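Long-range contacts in multifunctional non-homologous end joining DNA repair protein LigD (Mycobacterium tuberculosis, PDB 2IRX), which probably joins with Ku to repair DNA double-strand breaks by non-homologous end joining, this chain being its N-terminal primase-polymerase domain: residues A52-W57 against Q108-V113; L137-D142 against V227-S232; G179-T184 against T239-Y244. All coordinates share one frame; numbering follows the deposited sequence.

Contact 1 of 3, residues A52-W57 against Q108-V113. With GTP (guanosine-5'-triphosphate), chain C.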
loop_
_atom_site.group_PDB
_atom_site.type_symbol
_atom_site.label_atom_id
_atom_site.label_comp_id
_atom_site.label_asym_id
_atom_site.label_seq_id
_atom_site.Cartn_x
_atom_site.Cartn_y
_atom_site.Cartn_z
ATOM N N ALA A 52 -11.151 2.119 0.117
ATOM C CA ALA A 52 -10.042 2.883 0.693
ATOM C C ALA A 52 -10.236 3.095 2.202
ATOM O O ALA A 52 -11.219 3.709 2.629
ATOM C CB ALA A 52 -9.903 4.246 -0.021
ATOM N N THR A 53 -9.311 2.541 2.975
ATOM C CA THR A 53 -9.167 2.826 4.399
ATOM C C THR A 53 -8.207 4.024 4.557
ATOM O O THR A 53 -7.127 4.045 3.956
ATOM C CB THR A 53 -8.644 1.585 5.156
ATOM O OG1 THR A 53 -9.606 0.523 5.044
ATOM C CG2 THR A 53 -8.381 1.892 6.649
ATOM N N ARG A 54 -8.626 5.005 5.351
ATOM C CA ARG A 54 -7.883 6.253 5.570
ATOM C C ARG A 54 -7.231 6.212 6.956
ATOM O O ARG A 54 -7.932 6.194 8.010
ATOM C CB ARG A 54 -8.826 7.475 5.473
ATOM C CG ARG A 54 -9.405 7.820 4.077
ATOM C CD ARG A 54 -10.667 6.995 3.713
ATOM N NE ARG A 54 -11.751 7.233 4.662
ATOM C CZ ARG A 54 -12.600 6.306 5.101
ATOM N NH1 ARG A 54 -12.494 5.050 4.678
ATOM N NH2 ARG A 54 -13.565 6.635 5.978
ATOM N N LYS A 55 -5.904 6.210 6.987
ATOM C CA LYS A 55 -5.219 6.486 8.244
ATOM C C LYS A 55 -4.959 8.001 8.363
ATOM O O LYS A 55 -4.146 8.591 7.608
ATOM C CB LYS A 55 -3.946 5.661 8.392
ATOM C CG LYS A 55 -3.470 5.519 9.849
ATOM C CD LYS A 55 -2.380 4.444 9.981
ATOM C CE LYS A 55 -1.853 4.395 11.431
ATOM N NZ LYS A 55 -0.838 3.261 11.631
ATOM N N ARG A 56 -5.637 8.605 9.337
ATOM C CA ARG A 56 -5.671 10.051 9.487
ATOM C C ARG A 56 -4.882 10.563 10.682
ATOM O O ARG A 56 -4.896 9.970 11.760
ATOM C CB ARG A 56 -7.124 10.564 9.560
ATOM C CG ARG A 56 -7.988 10.131 8.308
ATOM C CD ARG A 56 -9.460 10.515 8.541
ATOM N NE ARG A 56 -9.628 11.961 8.697
ATOM C CZ ARG A 56 -10.719 12.558 9.193
ATOM N NH1 ARG A 56 -11.785 11.841 9.599
ATOM N NH2 ARG A 56 -10.750 13.890 9.272
ATOM N N TRP A 57 -4.188 11.677 10.459
ATOM C CA TRP A 57 -3.483 12.418 11.506
ATOM C C TRP A 57 -3.975 13.881 11.462
ATOM O O TRP A 57 -3.274 14.762 10.935
ATOM C CB TRP A 57 -1.977 12.385 11.223
ATOM C CG TRP A 57 -1.221 11.126 11.611
ATOM C CD1 TRP A 57 -0.478 10.935 12.761
ATOM C CD2 TRP A 57 -1.051 9.930 10.821
ATOM N NE1 TRP A 57 0.126 9.688 12.737
ATOM C CE2 TRP A 57 -0.210 9.051 11.566
ATOM C CE3 TRP A 57 -1.543 9.504 9.577
ATOM C CZ2 TRP A 57 0.147 7.768 11.099
ATOM C CZ3 TRP A 57 -1.178 8.217 9.109
ATOM C CH2 TRP A 57 -0.346 7.373 9.873
ATOM N N GLN A 108 -8.938 15.618 4.442
ATOM C CA GLN A 108 -9.160 14.755 5.591
ATOM C C GLN A 108 -7.889 14.506 6.425
ATOM O O GLN A 108 -7.942 13.832 7.476
ATOM C CB GLN A 108 -9.702 13.412 5.081
ATOM C CG GLN A 108 -11.146 13.492 4.532
ATOM C CD GLN A 108 -12.188 13.583 5.637
ATOM O OE1 GLN A 108 -12.881 14.598 5.772
ATOM N NE2 GLN A 108 -12.335 12.515 6.394
ATOM N N ALA A 109 -6.740 14.983 5.939
ATOM C CA ALA A 109 -5.448 14.622 6.550
ATOM C C ALA A 109 -5.251 13.108 6.627
ATOM O O ALA A 109 -4.688 12.582 7.607
ATOM C CB ALA A 109 -5.295 15.258 7.941
ATOM N N ALA A 110 -5.749 12.424 5.597
ATOM C CA ALA A 110 -5.604 10.991 5.444
ATOM C C ALA A 110 -4.253 10.776 4.797
ATOM O O ALA A 110 -4.154 10.559 3.575
ATOM C CB ALA A 110 -6.714 10.422 4.551
ATOM N N LEU A 111 -3.194 10.900 5.615
ATOM C CA LEU A 111 -1.832 10.788 5.094
ATOM C C LEU A 111 -1.628 9.459 4.385
ATOM O O LEU A 111 -0.948 9.411 3.353
ATOM C CB LEU A 111 -0.808 10.910 6.234
ATOM C CG LEU A 111 -0.818 12.261 6.977
ATOM C CD1 LEU A 111 0.297 12.311 8.054
ATOM C CD2 LEU A 111 -0.677 13.474 6.014
ATOM N N GLU A 112 -2.198 8.388 4.948
ATOM C CA GLU A 112 -2.045 7.055 4.358
ATOM C C GLU A 112 -3.376 6.527 3.838
ATOM O O GLU A 112 -4.431 6.634 4.512
ATOM C CB GLU A 112 -1.453 6.052 5.378
ATOM C CG GLU A 112 -0.140 6.537 6.026
ATOM C CD GLU A 112 0.563 5.488 6.848
ATOM O OE1 GLU A 112 -0.062 4.439 7.138
ATOM O OE2 GLU A 112 1.760 5.695 7.184
ATOM N N VAL A 113 -3.307 5.940 2.652
ATOM C CA VAL A 113 -4.444 5.278 2.033
ATOM C C VAL A 113 -4.077 3.790 1.967
ATOM O O VAL A 113 -3.029 3.411 1.394
ATOM C CB VAL A 113 -4.732 5.835 0.606
ATOM C CG1 VAL A 113 -5.857 5.022 -0.061
ATOM C CG2 VAL A 113 -5.041 7.366 0.654
HETATM P PG GTP C . 6.883 -0.951 7.734
HETATM O O1G GTP C . 7.805 -0.901 6.576
HETATM O O2G GTP C . 6.668 -2.372 8.212
HETATM O O3G GTP C . 7.312 -0.029 8.842
HETATM O O3B GTP C . 5.502 -0.307 7.166
HETATM P PB GTP C . 4.152 -1.043 6.713
HETATM O O1B GTP C . 4.409 -2.374 6.085
HETATM O O2B GTP C . 3.416 -0.174 5.769
HETATM O O3A GTP C . 3.454 -1.324 8.118
HETATM P PA GTP C . 2.177 -0.677 8.857
HETATM O O1A GTP C . 1.919 0.732 8.391
HETATM O O2A GTP C . 2.497 -0.803 10.328
HETATM O "O5'" GTP C . 0.978 -1.640 8.449
HETATM C "C5'" GTP C . 0.996 -3.054 8.687
HETATM C "C4'" GTP C . -0.421 -3.617 8.514
HETATM O "O4'" GTP C . -1.381 -3.001 9.373
HETATM C "C3'" GTP C . -0.950 -3.412 7.107
HETATM O "O3'" GTP C . -1.800 -4.505 6.886
HETATM C "C2'" GTP C . -1.786 -2.127 7.211
HETATM O "O2'" GTP C . -2.823 -1.919 6.261
HETATM C "C1'" GTP C . -2.340 -2.234 8.622
HETATM N N9 GTP C . -2.416 -1.005 9.431
HETATM C C8 GTP C . -1.580 0.083 9.453
HETATM N N7 GTP C . -2.018 0.908 10.429
HETATM C C5 GTP C . -3.087 0.335 11.044
HETATM C C6 GTP C . -3.897 0.735 12.114
HETATM O O6 GTP C . -3.705 1.815 12.681
HETATM N N1 GTP C . -4.923 -0.107 12.535
HETATM C C2 GTP C . -5.154 -1.323 11.913
HETATM N N2 GTP C . -6.163 -2.104 12.325
HETATM N N3 GTP C . -4.347 -1.713 10.843
HETATM C C4 GTP C . -3.330 -0.882 10.429
HETATM O O HOH W 1 -11.681 9.710 5.937
HETATM O O HOH W 2 1.019 3.106 9.272
#

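Contact 2 of 3, residues L137-D142 against V227-S232. With MN (manganese (II) ion), chain B; GTP (guanosine-5'-triphosphate), chain C.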
loop_
_atom_site.group_PDB
_atom_site.type_symbol
_atom_site.label_atom_id
_atom_site.label_comp_id
_atom_site.label_asym_id
_atom_site.label_seq_id
_atom_site.Cartn_x
_atom_site.Cartn_y
_atom_site.Cartn_z
ATOM N N LEU A 137 -0.943 -10.343 -5.827
ATOM C CA LEU A 137 -0.411 -10.782 -4.528
ATOM C C LEU A 137 0.410 -9.640 -3.919
ATOM O O LEU A 137 1.039 -8.845 -4.642
ATOM C CB LEU A 137 0.529 -11.993 -4.656
ATOM C CG LEU A 137 0.106 -13.249 -5.401
ATOM C CD1 LEU A 137 1.328 -14.129 -5.661
ATOM C CD2 LEU A 137 -0.954 -13.977 -4.604
ATOM N N VAL A 138 0.407 -9.562 -2.601
ATOM C CA VAL A 138 1.328 -8.677 -1.887
ATOM C C VAL A 138 2.126 -9.441 -0.813
ATOM O O VAL A 138 1.596 -10.325 -0.130
ATOM C CB VAL A 138 0.591 -7.434 -1.241
ATOM C CG1 VAL A 138 -0.320 -7.834 -0.065
ATOM C CG2 VAL A 138 1.619 -6.339 -0.771
ATOM N N PHE A 139 3.385 -9.040 -0.661
ATOM C CA PHE A 139 4.253 -9.519 0.409
ATOM C C PHE A 139 4.768 -8.301 1.151
ATOM O O PHE A 139 5.243 -7.329 0.549
ATOM C CB PHE A 139 5.420 -10.334 -0.153
ATOM C CG PHE A 139 5.001 -11.603 -0.846
ATOM C CD1 PHE A 139 4.968 -12.821 -0.146
ATOM C CD2 PHE A 139 4.661 -11.584 -2.191
ATOM C CE1 PHE A 139 4.554 -14.023 -0.792
ATOM C CE2 PHE A 139 4.272 -12.772 -2.863
ATOM C CZ PHE A 139 4.218 -13.988 -2.151
ATOM N N ASP A 140 4.653 -8.365 2.464
ATOM C CA ASP A 140 5.063 -7.308 3.357
ATOM C C ASP A 140 6.336 -7.811 4.062
ATOM O O ASP A 140 6.292 -8.721 4.894
ATOM C CB ASP A 140 3.896 -6.999 4.318
ATOM C CG ASP A 140 4.228 -5.920 5.350
ATOM O OD1 ASP A 140 5.285 -5.269 5.246
ATOM O OD2 ASP A 140 3.404 -5.696 6.279
ATOM N N LEU A 141 7.475 -7.229 3.708
ATOM C CA LEU A 141 8.759 -7.678 4.275
ATOM C C LEU A 141 9.197 -6.723 5.389
ATOM O O LEU A 141 9.490 -5.544 5.118
ATOM C CB LEU A 141 9.857 -7.726 3.194
ATOM C CG LEU A 141 9.966 -8.960 2.274
ATOM C CD1 LEU A 141 8.664 -9.283 1.545
ATOM C CD2 LEU A 141 11.118 -8.811 1.275
ATOM N N ASP A 142 9.286 -7.263 6.609
ATOM C CA ASP A 142 9.683 -6.520 7.812
ATOM C C ASP A 142 11.048 -6.968 8.328
ATOM O O ASP A 142 11.231 -8.140 8.621
ATOM C CB ASP A 142 8.667 -6.771 8.929
ATOM C CG ASP A 142 7.320 -6.155 8.627
ATOM O OD1 ASP A 142 7.271 -5.332 7.712
ATOM O OD2 ASP A 142 6.323 -6.520 9.274
ATOM N N VAL A 227 14.294 -11.423 8.111
ATOM C CA VAL A 227 13.214 -10.701 7.444
ATOM C C VAL A 227 11.944 -11.544 7.627
ATOM O O VAL A 227 11.896 -12.718 7.227
ATOM C CB VAL A 227 13.489 -10.517 5.929
ATOM C CG1 VAL A 227 12.244 -9.956 5.202
ATOM C CG2 VAL A 227 14.715 -9.609 5.686
ATOM N N PHE A 228 10.929 -10.955 8.250
ATOM C CA PHE A 228 9.619 -11.584 8.316
ATOM C C PHE A 228 8.885 -11.303 7.001
ATOM O O PHE A 228 8.681 -10.141 6.624
ATOM C CB PHE A 228 8.850 -11.075 9.538
ATOM C CG PHE A 228 7.377 -11.406 9.547
ATOM C CD1 PHE A 228 6.908 -12.678 9.186
ATOM C CD2 PHE A 228 6.453 -10.451 9.975
ATOM C CE1 PHE A 228 5.542 -12.971 9.218
ATOM C CE2 PHE A 228 5.084 -10.736 10.016
ATOM C CZ PHE A 228 4.623 -12.002 9.635
ATOM N N VAL A 229 8.558 -12.369 6.279
ATOM C CA VAL A 229 7.882 -12.250 4.996
ATOM C C VAL A 229 6.416 -12.456 5.317
ATOM O O VAL A 229 5.942 -13.584 5.436
ATOM C CB VAL A 229 8.392 -13.307 3.961
ATOM C CG1 VAL A 229 7.528 -13.292 2.673
ATOM C CG2 VAL A 229 9.864 -13.108 3.646
ATOM N N ASP A 230 5.702 -11.347 5.497
ATOM C CA ASP A 230 4.296 -11.408 5.872
ATOM C C ASP A 230 3.445 -11.634 4.623
ATOM O O ASP A 230 3.333 -10.767 3.765
ATOM C CB ASP A 230 3.887 -10.155 6.650
ATOM C CG ASP A 230 2.527 -10.282 7.348
ATOM O OD1 ASP A 230 1.794 -11.270 7.155
ATOM O OD2 ASP A 230 2.193 -9.346 8.079
ATOM N N TRP A 231 2.867 -12.827 4.563
ATOM C CA TRP A 231 2.019 -13.291 3.455
ATOM C C TRP A 231 0.517 -13.100 3.734
ATOM O O TRP A 231 -0.332 -13.352 2.862
ATOM C CB TRP A 231 2.291 -14.799 3.252
ATOM C CG TRP A 231 2.283 -15.542 4.575
ATOM C CD1 TRP A 231 3.377 -15.822 5.376
ATOM C CD2 TRP A 231 1.136 -16.066 5.270
ATOM N NE1 TRP A 231 2.968 -16.480 6.523
ATOM C CE2 TRP A 231 1.604 -16.641 6.483
ATOM C CE3 TRP A 231 -0.244 -16.081 5.001
ATOM C CZ2 TRP A 231 0.739 -17.268 7.409
ATOM C CZ3 TRP A 231 -1.112 -16.685 5.942
ATOM C CH2 TRP A 231 -0.611 -17.266 7.122
ATOM N N SER A 232 0.187 -12.684 4.951
ATOM C CA SER A 232 -1.192 -12.723 5.422
ATOM C C SER A 232 -2.062 -11.570 4.929
ATOM O O SER A 232 -3.285 -11.643 5.064
ATOM C CB SER A 232 -1.260 -12.826 6.956
ATOM O OG SER A 232 -0.854 -11.593 7.559
HETATM MN MN MN B . 5.833 -3.929 6.906
HETATM P PG GTP C . 6.883 -0.951 7.734
HETATM O O1G GTP C . 7.805 -0.901 6.576
HETATM O O2G GTP C . 6.668 -2.372 8.212
HETATM O O3G GTP C . 7.312 -0.029 8.842
HETATM O O3B GTP C . 5.502 -0.307 7.166
HETATM P PB GTP C . 4.152 -1.043 6.713
HETATM O O1B GTP C . 4.409 -2.374 6.085
HETATM O O2B GTP C . 3.416 -0.174 5.769
HETATM O O3A GTP C . 3.454 -1.324 8.118
HETATM P PA GTP C . 2.177 -0.677 8.857
HETATM O O1A GTP C . 1.919 0.732 8.391
HETATM O O2A GTP C . 2.497 -0.803 10.328
HETATM O "O5'" GTP C . 0.978 -1.640 8.449
HETATM C "C5'" GTP C . 0.996 -3.054 8.687
HETATM C "C4'" GTP C . -0.421 -3.617 8.514
HETATM O "O4'" GTP C . -1.381 -3.001 9.373
HETATM C "C3'" GTP C . -0.950 -3.412 7.107
HETATM O "O3'" GTP C . -1.800 -4.505 6.886
HETATM C "C2'" GTP C . -1.786 -2.127 7.211
HETATM O "O2'" GTP C . -2.823 -1.919 6.261
HETATM C "C1'" GTP C . -2.340 -2.234 8.622
HETATM N N9 GTP C . -2.416 -1.005 9.431
HETATM C C8 GTP C . -1.580 0.083 9.453
HETATM N N7 GTP C . -2.018 0.908 10.429
HETATM C C5 GTP C . -3.087 0.335 11.044
HETATM C C6 GTP C . -3.897 0.735 12.114
HETATM O O6 GTP C . -3.705 1.815 12.681
HETATM N N1 GTP C . -4.923 -0.107 12.535
HETATM C C2 GTP C . -5.154 -1.323 11.913
HETATM N N2 GTP C . -6.163 -2.104 12.325
HETATM N N3 GTP C . -4.347 -1.713 10.843
HETATM C C4 GTP C . -3.330 -0.882 10.429
HETATM O O HOH W 3 0.957 -10.264 2.581
HETATM O O HOH W 4 4.515 -4.598 8.488
HETATM O O HOH W 5 7.535 -3.361 5.158
HETATM O O HOH W 6 3.619 -7.436 9.058
#

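Contact 3 of 3, residues G179-T184 against T239-Y244. With GTP (guanosine-5'-triphosphate), chain C.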
loop_
_atom_site.group_PDB
_atom_site.type_symbol
_atom_site.label_atom_id
_atom_site.label_comp_id
_atom_site.label_asym_id
_atom_site.label_seq_id
_atom_site.Cartn_x
_atom_site.Cartn_y
_atom_site.Cartn_z
ATOM N N GLY A 179 10.627 -1.175 5.731
ATOM C CA GLY A 179 10.811 -2.371 4.895
ATOM C C GLY A 179 10.460 -2.203 3.428
ATOM O O GLY A 179 10.583 -1.115 2.846
ATOM N N LEU A 180 10.041 -3.313 2.829
ATOM C CA LEU A 180 9.768 -3.385 1.398
ATOM C C LEU A 180 8.444 -4.081 1.199
ATOM O O LEU A 180 8.093 -4.983 1.964
ATOM C CB LEU A 180 10.837 -4.224 0.682
ATOM C CG LEU A 180 12.287 -3.796 0.603
ATOM C CD1 LEU A 180 13.107 -4.890 -0.099
ATOM C CD2 LEU A 180 12.387 -2.478 -0.166
ATOM N N HIS A 181 7.707 -3.661 0.184
ATOM C CA HIS A 181 6.501 -4.366 -0.229
ATOM C C HIS A 181 6.743 -4.885 -1.648
ATOM O O HIS A 181 7.405 -4.215 -2.459
ATOM C CB HIS A 181 5.280 -3.432 -0.196
ATOM C CG HIS A 181 4.914 -2.948 1.180
ATOM N ND1 HIS A 181 4.035 -1.907 1.388
ATOM C CD2 HIS A 181 5.302 -3.363 2.410
ATOM C CE1 HIS A 181 3.881 -1.713 2.687
ATOM N NE2 HIS A 181 4.656 -2.569 3.332
ATOM N N LEU A 182 6.214 -6.063 -1.935
ATOM C CA LEU A 182 6.313 -6.652 -3.257
ATOM C C LEU A 182 4.938 -6.953 -3.818
ATOM O O LEU A 182 4.077 -7.501 -3.112
ATOM C CB LEU A 182 7.158 -7.947 -3.218
ATOM C CG LEU A 182 8.484 -7.893 -2.457
ATOM C CD1 LEU A 182 9.062 -9.333 -2.321
ATOM C CD2 LEU A 182 9.460 -6.902 -3.089
ATOM N N TYR A 183 4.739 -6.622 -5.098
ATOM C CA TYR A 183 3.456 -6.849 -5.757
ATOM C C TYR A 183 3.623 -7.707 -6.990
ATOM O O TYR A 183 4.559 -7.485 -7.766
ATOM C CB TYR A 183 2.820 -5.519 -6.173
ATOM C CG TYR A 183 2.300 -4.690 -5.002
ATOM C CD1 TYR A 183 1.003 -4.899 -4.489
ATOM C CD2 TYR A 183 3.111 -3.705 -4.400
ATOM C CE1 TYR A 183 0.513 -4.132 -3.411
ATOM C CE2 TYR A 183 2.646 -2.922 -3.335
ATOM C CZ TYR A 183 1.354 -3.134 -2.847
ATOM O OH TYR A 183 0.909 -2.403 -1.788
ATOM N N THR A 184 2.730 -8.680 -7.174
ATOM C CA THR A 184 2.752 -9.466 -8.404
ATOM C C THR A 184 1.335 -9.542 -8.968
ATOM O O THR A 184 0.423 -9.979 -8.263
ATOM C CB THR A 184 3.509 -10.857 -8.274
ATOM O OG1 THR A 184 2.727 -11.958 -8.770
ATOM C CG2 THR A 184 4.064 -11.105 -6.909
ATOM N N THR A 239 -5.519 -5.242 4.658
ATOM C CA THR A 239 -5.136 -4.159 3.736
ATOM C C THR A 239 -3.606 -4.047 3.697
ATOM O O THR A 239 -2.925 -4.672 4.492
ATOM C CB THR A 239 -5.739 -2.773 4.184
ATOM O OG1 THR A 239 -5.342 -2.479 5.534
ATOM C CG2 THR A 239 -7.287 -2.751 4.057
ATOM N N THR A 240 -3.096 -3.282 2.738
ATOM C CA THR A 240 -1.697 -2.879 2.672
ATOM C C THR A 240 -1.732 -1.456 2.141
ATOM O O THR A 240 -2.563 -1.125 1.277
ATOM C CB THR A 240 -0.856 -3.802 1.731
ATOM O OG1 THR A 240 -0.968 -5.176 2.197
ATOM C CG2 THR A 240 0.630 -3.374 1.742
ATOM N N ILE A 241 -0.829 -0.619 2.639
ATOM C CA ILE A 241 -0.747 0.764 2.164
ATOM C C ILE A 241 -0.655 0.797 0.621
ATOM O O ILE A 241 0.066 -0.026 0.001
ATOM C CB ILE A 241 0.413 1.543 2.818
ATOM C CG1 ILE A 241 0.184 3.062 2.655
ATOM C CG2 ILE A 241 1.820 1.077 2.258
ATOM C CD1 ILE A 241 1.095 3.884 3.543
ATOM N N ALA A 242 -1.391 1.727 0.008
ATOM C CA ALA A 242 -1.366 1.905 -1.463
ATOM C C ALA A 242 0.001 2.406 -1.966
ATOM O O ALA A 242 0.586 3.302 -1.362
ATOM C CB ALA A 242 -2.484 2.875 -1.916
ATOM N N PRO A 243 0.486 1.848 -3.097
ATOM C CA PRO A 243 1.619 2.469 -3.796
ATOM C C PRO A 243 1.383 3.981 -3.977
ATOM O O PRO A 243 0.250 4.404 -4.256
ATOM C CB PRO A 243 1.633 1.741 -5.155
ATOM C CG PRO A 243 1.139 0.336 -4.766
ATOM C CD PRO A 243 0.022 0.622 -3.775
ATOM N N TYR A 244 2.431 4.767 -3.760
ATOM C CA TYR A 244 2.404 6.241 -3.848
ATOM C C TYR A 244 1.794 6.950 -2.609
ATOM O O TYR A 244 1.892 8.156 -2.475
ATOM C CB TYR A 244 1.746 6.724 -5.162
ATOM C CG TYR A 244 2.475 6.280 -6.398
ATOM C CD1 TYR A 244 3.680 6.885 -6.776
ATOM C CD2 TYR A 244 1.949 5.282 -7.214
ATOM C CE1 TYR A 244 4.371 6.474 -7.945
ATOM C CE2 TYR A 244 2.621 4.864 -8.391
ATOM C CZ TYR A 244 3.829 5.467 -8.740
ATOM O OH TYR A 244 4.506 5.077 -9.886
HETATM P PG GTP C . 6.883 -0.951 7.734
HETATM O O1G GTP C . 7.805 -0.901 6.576
HETATM O O2G GTP C . 6.668 -2.372 8.212
HETATM O O3G GTP C . 7.312 -0.029 8.842
HETATM O O3B GTP C . 5.502 -0.307 7.166
HETATM P PB GTP C . 4.152 -1.043 6.713
HETATM O O1B GTP C . 4.409 -2.374 6.085
HETATM O O2B GTP C . 3.416 -0.174 5.769
HETATM O O3A GTP C . 3.454 -1.324 8.118
HETATM P PA GTP C . 2.177 -0.677 8.857
HETATM O O1A GTP C . 1.919 0.732 8.391
HETATM O O2A GTP C . 2.497 -0.803 10.328
HETATM O "O5'" GTP C . 0.978 -1.640 8.449
HETATM C "C5'" GTP C . 0.996 -3.054 8.687
HETATM C "C4'" GTP C . -0.421 -3.617 8.514
HETATM O "O4'" GTP C . -1.381 -3.001 9.373
HETATM C "C3'" GTP C . -0.950 -3.412 7.107
HETATM O "O3'" GTP C . -1.800 -4.505 6.886
HETATM C "C2'" GTP C . -1.786 -2.127 7.211
HETATM O "O2'" GTP C . -2.823 -1.919 6.261
HETATM C "C1'" GTP C . -2.340 -2.234 8.622
HETATM N N9 GTP C . -2.416 -1.005 9.431
HETATM C C8 GTP C . -1.580 0.083 9.453
HETATM N N7 GTP C . -2.018 0.908 10.429
HETATM C C5 GTP C . -3.087 0.335 11.044
HETATM C C6 GTP C . -3.897 0.735 12.114
HETATM O O6 GTP C . -3.705 1.815 12.681
HETATM N N1 GTP C . -4.923 -0.107 12.535
HETATM C C2 GTP C . -5.154 -1.323 11.913
HETATM N N2 GTP C . -6.163 -2.104 12.325
HETATM N N3 GTP C . -4.347 -1.713 10.843
HETATM C C4 GTP C . -3.330 -0.882 10.429
HETATM O O HOH W 7 2.640 -0.764 -0.770
HETATM O O HOH W 8 -1.933 -2.263 -1.468
#

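Contact 1 of 3, residues A52-W57 against Q108-V113
Ala-52 CB rests 4.1 Å from Val-113 CG1, an apolar touch just before strand 53-56. Arg-54 and Val-113 form an antiparallel non-hydrogen-bonded pair, and Arg-54 CB lies 3.7 Å from Ala-110 CB. The Arg-54 chain bends at chi2 (83°) and chi3, which returns NH1 to the oxygen of Ala-52. NE reaches Gln-108 NE2 through one water, and Glu-68 takes NH2 in a salt bridge. Lys-55 is the hydrogen-bonded partner of Glu-112, with its N 2.9 Å from Glu-112 O. Leu-111 and Glu-112 both face Lys-55 in a classic beta bulge, which interrupts the pairing of strands 53-56 and 112-115 in the four-stranded antiparallel sheet. Lys-55 belongs to the nucleotide site: extended beyond CG, it runs alongside Glu-112 to GTP, where NZ donates to N7 at 2.9 Å. A water joins NZ, GTP O1A and Glu-112 OE1, which also bonds to His-114 NE2; Glu-112 OE2 forms a salt bridge with Arg-247. Arg-56 NE meets a lone pair of Gln-108 O at 2.8 Å. Gln-108 NE2 lies over the centre of the guanidinium, 3.2 Å above its plane, while Arg-56 NH1 forms a salt bridge with Glu-68. Trp-57 N bonds to O of Ala-109, whose positive phi closes helix 99-107 in a Schellman motif. The side chains of Trp-57 and Leu-111 cross at about a right angle, with Trp-57 CE3 3.7 Å from Leu-111 CD1.

Contact 2 of 3, residues L137-D142 against V227-S232
Leu-141 and Val-227 interlock on one face of the sheet, where Val-227 CG1 sits equally close to Leu-141 CB and CG, 3.8 Å from each. Next to them, Val-229 CG1 touches two side chains of the other strand. It lies 3.8 Å from Phe-139 CD1 and more loosely against Leu-141 CD1. In Val-229, CG1 stands anti to the backbone N (chi1 172°), which turns this methyl to Phe-139. Helix 149-164 packs on this apolar face, touching Phe-139, Val-227 and Val-229.

The strands run antiparallel, 4.6 Å apart at their axes. Asp-140 pairs with Asp-230 through two backbone bonds, and Asp-142 with Phe-228 through two more. The Asp-142 carboxylate lies alongside the Phe-228 ring, its plane 66° from the ring plane. Asp-230 CB comes up beyond the Asp-140 carbonyl, 3.3 Å from its O.

The carboxylates of Asp-140, Asp-142 and Asp-230 share this second face. Asp-140 OD1 and Asp-142 OD1 each bind manganese at 2.2 Å. GTP O2G and O1B and two waters complete six ligands. Asp-140 OD2 and Asp-230 OD2 stand 4.2 Å apart, and Gln-233 NE2 donates to both. One water also joins Asp-230 OD2 to Asp-142 OD2. Asp-230 OD1 accepts from Ser-232 N in an Asx turn and from Ser-232 OG, which fixes the carboxylate. Asp-230 is probably a ligand of a second manganese. Three acidic residues on neighbouring antiparallel strands, two of them in a DxD pair, are typical of the catalytic centre of archaeo-eukaryotic primases.

Contact 3 of 3, residues G179-T184 against T239-Y244
The contact forms part of the wall of the nucleotide pocket of the polymerase domain, and both segments touch GTP. His-181 NE2 donates to the beta-phosphate oxygen O1B at 2.8 Å. Gly-179 N bonds to O1G of the gamma-phosphate. At the sugar end, Thr-239 O accepts from O3' at 2.7 Å, and Thr-239 OG1 is hydrogen-bonded to O2'.

The His-181 ring is held from two directions. Thr-240 CG2 lies over one face in a CH-pi contact, 4.0 Å from the ring centroid. Thr-240 chi1 (-57°) turns this methyl anti to the backbone N and onto the ring, and leaves OG1 to bond to Gln-233. Ile-241 CG2 meets the ring edge, 3.5 Å from CE1. The other ring nitrogen, ND1, reaches a water at 2.8 Å. The same water binds Tyr-183 OH and donates to Ile-241 O, so it links the imidazole and Tyr-183 to the backbone of 239-244. A second water joins Tyr-183 OH to Thr-240 O. Pro-243 CG packs 3.9 Å from Tyr-183 CE2.

Strand 180-186 is hydrogen-bonded in the mixed sheet to strand 129-143, whose Asp-140 touches His-181, and to strand 171-174. Helix 149-164 covers Leu-180 and Leu-182, and helix 29-47 packs on Ala-242 and Tyr-244.

In the fold
All three contacts are largely buried and all touch GTP, but contact 3 lies nearest the chain centre, between the other two. Contact 1 belongs to the four-stranded antiparallel sheet, which also contains strand 240-241 of contact 3; Val-113 O and Ala-242 N probably bond there. Contact 2 belongs to the larger mixed sheet, where strand 129-143 neighbours strand 180-186 of contact 3. Contact 3 thus bridges the two sheets. Its segments meet through side chains and waters, whereas contacts 1 and 2 have backbone pairing. The chemistry follows the nucleotide: contact 1 brings lysine to the base, contact 2 acids and metal to the phosphates, and contact 3 reaches sugar and phosphates.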